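Side-chain contacts in 3-oxoacyl-[acyl-carrier-protein] synthase 3 (PDB 4EWP), which probably catalyses the first condensation of fatty acid synthesis, joining an acyl-CoA primer to malonyl-ACP with loss of carbon dioxide: residues A[26-29]-A[30-34]; A[105-109]-A[110-114]. All blocks are in the same frame, centred on the assembly; numbering follows the deposited sequence.

Interaction 1 (A[26-29]-A[30-34]); sequences NLVP and NEDLI
V28 holds CG1 anti to its backbone N (chi1 178°), and D32 sets its carboxylate anti to its own carbonyl carbon (chi1 -66°). Between them, these two torsions lay an aspartate against the end of a short strand. V28 CG1 rests on D32 CB at 3.8 Å, and the same methyl lies 4.2 Å from L33 CG, so one branch of the valine meets two successive residues of the next turn.

P29 meets the charged end of D32. The carboxylate stands off one face of the pyrrolidine ring, displaced past the CG-CD edge, its O-O line roughly parallel to that bond: OD2 is 3.6 Å from P29 CD and OD1 3.8 Å from P29 CG. These are van der Waals contacts between oxygens and ring methylenes. The polar link is made by the backbone: D32 N donates to P29 O at 3.1 Å, with an N-H...O angle of 156° and the donor well above the carbonyl plane. With N30 and E31 both near helical angles, this bond closes a type I-like turn at the start of helix 30-33.

N30 turns its amide to partners outside the turn. Its OD1 accepts from R53 and its ND2 donates to I50 O and to D41 OD1, so both ends of this buried amide are satisfied. R53 also reaches V28 O, while the backbones of V28 and R53 pair between strands 27-29 and 52-54. L33 packs on F166, R53 and R55.

The chemistry divides the turn. N30 ties the start of the short helix 30-33 to R53 of strand 52-54, D41 of helix 41-48 and I50 between them, whereas the backbone bond holds D32 N and leaves its exposed carboxylate only van der Waals contacts with P29 and V28 across the two segments.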
loop_
_atom_site.group_PDB
_atom_site.type_symbol
_atom_site.label_atom_id
_atom_site.label_comp_id
_atom_site.label_asym_id
_atom_site.label_seq_id
_atom_site.Cartn_x
_atom_site.Cartn_y
_atom_site.Cartn_z
ATOM N N ASN A 26 -6.341 -24.355 12.287
ATOM C CA ASN A 26 -5.495 -24.570 13.458
ATOM C C ASN A 26 -5.731 -23.502 14.524
ATOM O O ASN A 26 -5.306 -22.355 14.384
ATOM C CB ASN A 26 -4.010 -24.638 13.068
ATOM C CG ASN A 26 -3.151 -25.233 14.164
ATOM O OD1 ASN A 26 -3.671 -25.815 15.113
ATOM N ND2 ASN A 26 -1.831 -25.090 14.045
ATOM N N LEU A 27 -6.432 -23.883 15.583
ATOM C CA LEU A 27 -6.651 -22.988 16.703
ATOM C C LEU A 27 -5.681 -23.372 17.794
ATOM O O LEU A 27 -5.904 -24.344 18.507
ATOM C CB LEU A 27 -8.086 -23.104 17.219
ATOM C CG LEU A 27 -9.174 -22.742 16.204
ATOM C CD1 LEU A 27 -10.517 -22.601 16.917
ATOM C CD2 LEU A 27 -8.840 -21.461 15.427
ATOM N N VAL A 28 -4.593 -22.620 17.905
ATOM C CA VAL A 28 -3.556 -22.904 18.890
ATOM C C VAL A 28 -3.959 -22.417 20.280
ATOM O O VAL A 28 -4.320 -21.256 20.461
ATOM C CB VAL A 28 -2.219 -22.258 18.475
ATOM C CG1 VAL A 28 -1.149 -22.507 19.523
ATOM C CG2 VAL A 28 -1.780 -22.776 17.106
ATOM N N PRO A 29 -3.923 -23.319 21.275
ATOM C CA PRO A 29 -4.257 -22.921 22.648
ATOM C C PRO A 29 -3.065 -22.307 23.377
ATOM O O PRO A 29 -1.909 -22.542 23.012
ATOM C CB PRO A 29 -4.637 -24.247 23.307
ATOM C CG PRO A 29 -3.805 -25.251 22.594
ATOM C CD PRO A 29 -3.735 -24.773 21.152
ATOM N N ASN A 30 -3.355 -21.538 24.418
ATOM C CA ASN A 30 -2.314 -20.850 25.162
ATOM C C ASN A 30 -1.148 -21.742 25.552
ATOM O O ASN A 30 -0.002 -21.304 25.568
ATOM C CB ASN A 30 -2.909 -20.175 26.397
ATOM C CG ASN A 30 -3.794 -18.992 26.040
ATOM O OD1 ASN A 30 -3.744 -18.475 24.912
ATOM N ND2 ASN A 30 -4.603 -18.548 26.997
ATOM N N GLU A 31 -1.446 -22.998 25.857
ATOM C CA GLU A 31 -0.475 -23.901 26.471
ATOM C C GLU A 31 0.710 -24.203 25.552
ATOM O O GLU A 31 1.812 -24.501 26.018
ATOM C CB GLU A 31 -1.165 -25.204 26.893
ATOM C CG GLU A 31 -0.376 -26.044 27.895
ATOM C CD GLU A 31 -0.648 -25.675 29.357
ATOM O OE1 GLU A 31 -1.517 -24.810 29.620
ATOM O OE2 GLU A 31 0.011 -26.265 30.244
ATOM N N ASP A 32 0.476 -24.123 24.248
ATOM C CA ASP A 32 1.508 -24.426 23.264
ATOM C C ASP A 32 2.553 -23.318 23.217
ATOM O O ASP A 32 3.689 -23.539 22.793
ATOM C CB ASP A 32 0.890 -24.611 21.872
ATOM C CG ASP A 32 -0.015 -25.839 21.784
ATOM O OD1 ASP A 32 -0.267 -26.487 22.827
ATOM O OD2 ASP A 32 -0.486 -26.154 20.668
ATOM N N LEU A 33 2.171 -22.127 23.665
ATOM C CA LEU A 33 3.025 -20.950 23.528
ATOM C C LEU A 33 3.706 -20.510 24.826
ATOM O O LEU A 33 4.699 -19.779 24.793
ATOM C CB LEU A 33 2.210 -19.779 22.982
ATOM C CG LEU A 33 1.521 -20.031 21.648
ATOM C CD1 LEU A 33 0.796 -18.770 21.154
ATOM C CD2 LEU A 33 2.547 -20.505 20.634
ATOM N N ILE A 34 3.171 -20.943 25.963
ATOM C CA ILE A 34 3.592 -20.393 27.248
ATOM C C ILE A 34 5.036 -20.707 27.651
ATOM O O ILE A 34 5.615 -19.996 28.472
ATOM C CB ILE A 34 2.656 -20.842 28.375
ATOM C CG1 ILE A 34 2.528 -22.367 28.369
ATOM C CG2 ILE A 34 1.306 -20.168 28.219
ATOM C CD1 ILE A 34 1.730 -22.917 29.540
#

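Interaction 2 (A[105-109]-A[110-114]); sequences VAHEI and GATPA
A Schellman motif ends helix 101-108, and its two backbone bonds join the last turn to the loop beyond. A111 N donates to A106 O at 2.8 Å, nearly along the C=O axis, and G110 N donates to H107 O at 3.1 Å from well above that carbonyl's plane. G110 makes the reversal with positive phi (80°), a backbone shape that glycine readily adopts.

A111 CB packs 4.0 Å from I109 CG1 and 4.2 Å from A106 CB. With chi1 at 68°, I109 places CG1 between its backbone N and carbonyl carbon, close to G110 N. I109 and A111 both continue onto L84, and I109 also touches helix 62-76.

H107 and T112 lie alongside each other, with T112 OG1 near the ring plane at the edge, 4.0 Å from H107 ND1. A water donates to H107 O and makes a weak bond to T112 OG1. A106 and T112 also pack on S192 of the second subunit, and H107 on its E195, so the turn borders the dimer interface. Glycine at positive phi, with A106 and A111 making the usual hydrophobic contact across the reversal, is typical of a Schellman C-cap.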
loop_
_atom_site.group_PDB
_atom_site.type_symbol
_atom_site.label_atom_id
_atom_site.label_comp_id
_atom_site.label_asym_id
_atom_site.label_seq_id
_atom_site.Cartn_x
_atom_site.Cartn_y
_atom_site.Cartn_z
ATOM N N VAL A 105 -4.316 -11.900 -6.148
ATOM C CA VAL A 105 -5.695 -12.103 -5.732
ATOM C C VAL A 105 -6.648 -11.777 -6.881
ATOM O O VAL A 105 -7.538 -12.573 -7.211
ATOM C CB VAL A 105 -6.046 -11.263 -4.477
ATOM C CG1 VAL A 105 -7.543 -11.388 -4.107
ATOM C CG2 VAL A 105 -5.155 -11.662 -3.294
ATOM N N ALA A 106 -6.437 -10.617 -7.500
ATOM C CA ALA A 106 -7.288 -10.159 -8.596
ATOM C C ALA A 106 -7.349 -11.214 -9.676
ATOM O O ALA A 106 -8.425 -11.517 -10.201
ATOM C CB ALA A 106 -6.766 -8.852 -9.174
ATOM N N HIS A 107 -6.187 -11.787 -9.991
ATOM C CA HIS A 107 -6.096 -12.798 -11.034
ATOM C C HIS A 107 -6.817 -14.076 -10.645
ATOM O O HIS A 107 -7.595 -14.610 -11.432
ATOM C CB HIS A 107 -4.648 -13.130 -11.391
ATOM C CG HIS A 107 -4.527 -14.329 -12.274
ATOM N ND1 HIS A 107 -5.116 -14.391 -13.520
ATOM C CD2 HIS A 107 -3.930 -15.525 -12.078
ATOM C CE1 HIS A 107 -4.872 -15.570 -14.061
ATOM N NE2 HIS A 107 -4.152 -16.277 -13.209
ATOM N N GLU A 108 -6.557 -14.554 -9.428
ATOM C CA GLU A 108 -7.102 -15.832 -8.967
ATOM C C GLU A 108 -8.619 -15.811 -8.943
ATOM O O GLU A 108 -9.262 -16.822 -9.241
ATOM C CB GLU A 108 -6.594 -16.179 -7.564
ATOM C CG GLU A 108 -5.094 -16.041 -7.343
ATOM C CD GLU A 108 -4.303 -17.169 -7.969
ATOM O OE1 GLU A 108 -4.912 -17.992 -8.690
ATOM O OE2 GLU A 108 -3.071 -17.230 -7.734
ATOM N N ILE A 109 -9.198 -14.670 -8.572
ATOM C CA ILE A 109 -10.649 -14.601 -8.423
ATOM C C ILE A 109 -11.337 -14.155 -9.695
ATOM O O ILE A 109 -12.547 -13.969 -9.708
ATOM C CB ILE A 109 -11.099 -13.688 -7.260
ATOM C CG1 ILE A 109 -10.787 -12.218 -7.567
ATOM C CG2 ILE A 109 -10.484 -14.157 -5.940
ATOM C CD1 ILE A 109 -11.066 -11.276 -6.407
ATOM N N GLY A 110 -10.575 -13.977 -10.768
ATOM C CA GLY A 110 -11.190 -13.630 -12.040
ATOM C C GLY A 110 -11.562 -12.163 -12.204
ATOM O O GLY A 110 -12.426 -11.836 -13.026
ATOM N N ALA A 111 -10.897 -11.287 -11.446
ATOM C CA ALA A 111 -11.126 -9.835 -11.515
ATOM C C ALA A 111 -10.307 -9.091 -12.581
ATOM O O ALA A 111 -10.541 -7.896 -12.816
ATOM C CB ALA A 111 -10.877 -9.197 -10.159
ATOM N N THR A 112 -9.337 -9.766 -13.198
ATOM C CA THR A 112 -8.576 -9.139 -14.273
ATOM C C THR A 112 -9.563 -8.549 -15.276
ATOM O O THR A 112 -10.542 -9.198 -15.634
ATOM C CB THR A 112 -7.650 -10.147 -14.971
ATOM O OG1 THR A 112 -6.796 -10.743 -13.997
ATOM C CG2 THR A 112 -6.769 -9.454 -16.041
ATOM N N PRO A 113 -9.303 -7.321 -15.745
ATOM C CA PRO A 113 -8.088 -6.544 -15.481
ATOM C C PRO A 113 -8.249 -5.421 -14.453
ATOM O O PRO A 113 -7.534 -4.411 -14.562
ATOM C CB PRO A 113 -7.797 -5.928 -16.857
ATOM C CG PRO A 113 -9.178 -5.588 -17.357
ATOM C CD PRO A 113 -10.104 -6.701 -16.819
ATOM N N ALA A 114 -9.117 -5.586 -13.456
ATOM C CA ALA A 114 -9.252 -4.560 -12.413
ATOM C C ALA A 114 -7.911 -4.142 -11.793
ATOM O O ALA A 114 -7.022 -4.980 -11.584
ATOM C CB ALA A 114 -10.219 -5.004 -11.336
HETATM O O HOH W 1 -8.873 -13.280 -13.937
#

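Interaction 1 comes first along the chain and interaction 2 follows in series; their centres are 35 Å apart and their nearest atoms about 20 Å, so they do not touch. Residues 26-34 belong to a small two-stranded antiparallel sheet (27-29 with 52-54) and the turn after it. Residues 105-114 instead connect helix 101-108 to strand 116-120, which is outermost within this chain in a five-stranded mixed sheet. In this thiolase-like enzyme one contact is thus a surface turn about 11 Å, side chain of L33 to side chain of N306, from a predicted active-site residue; the other lies beside the dimer interface.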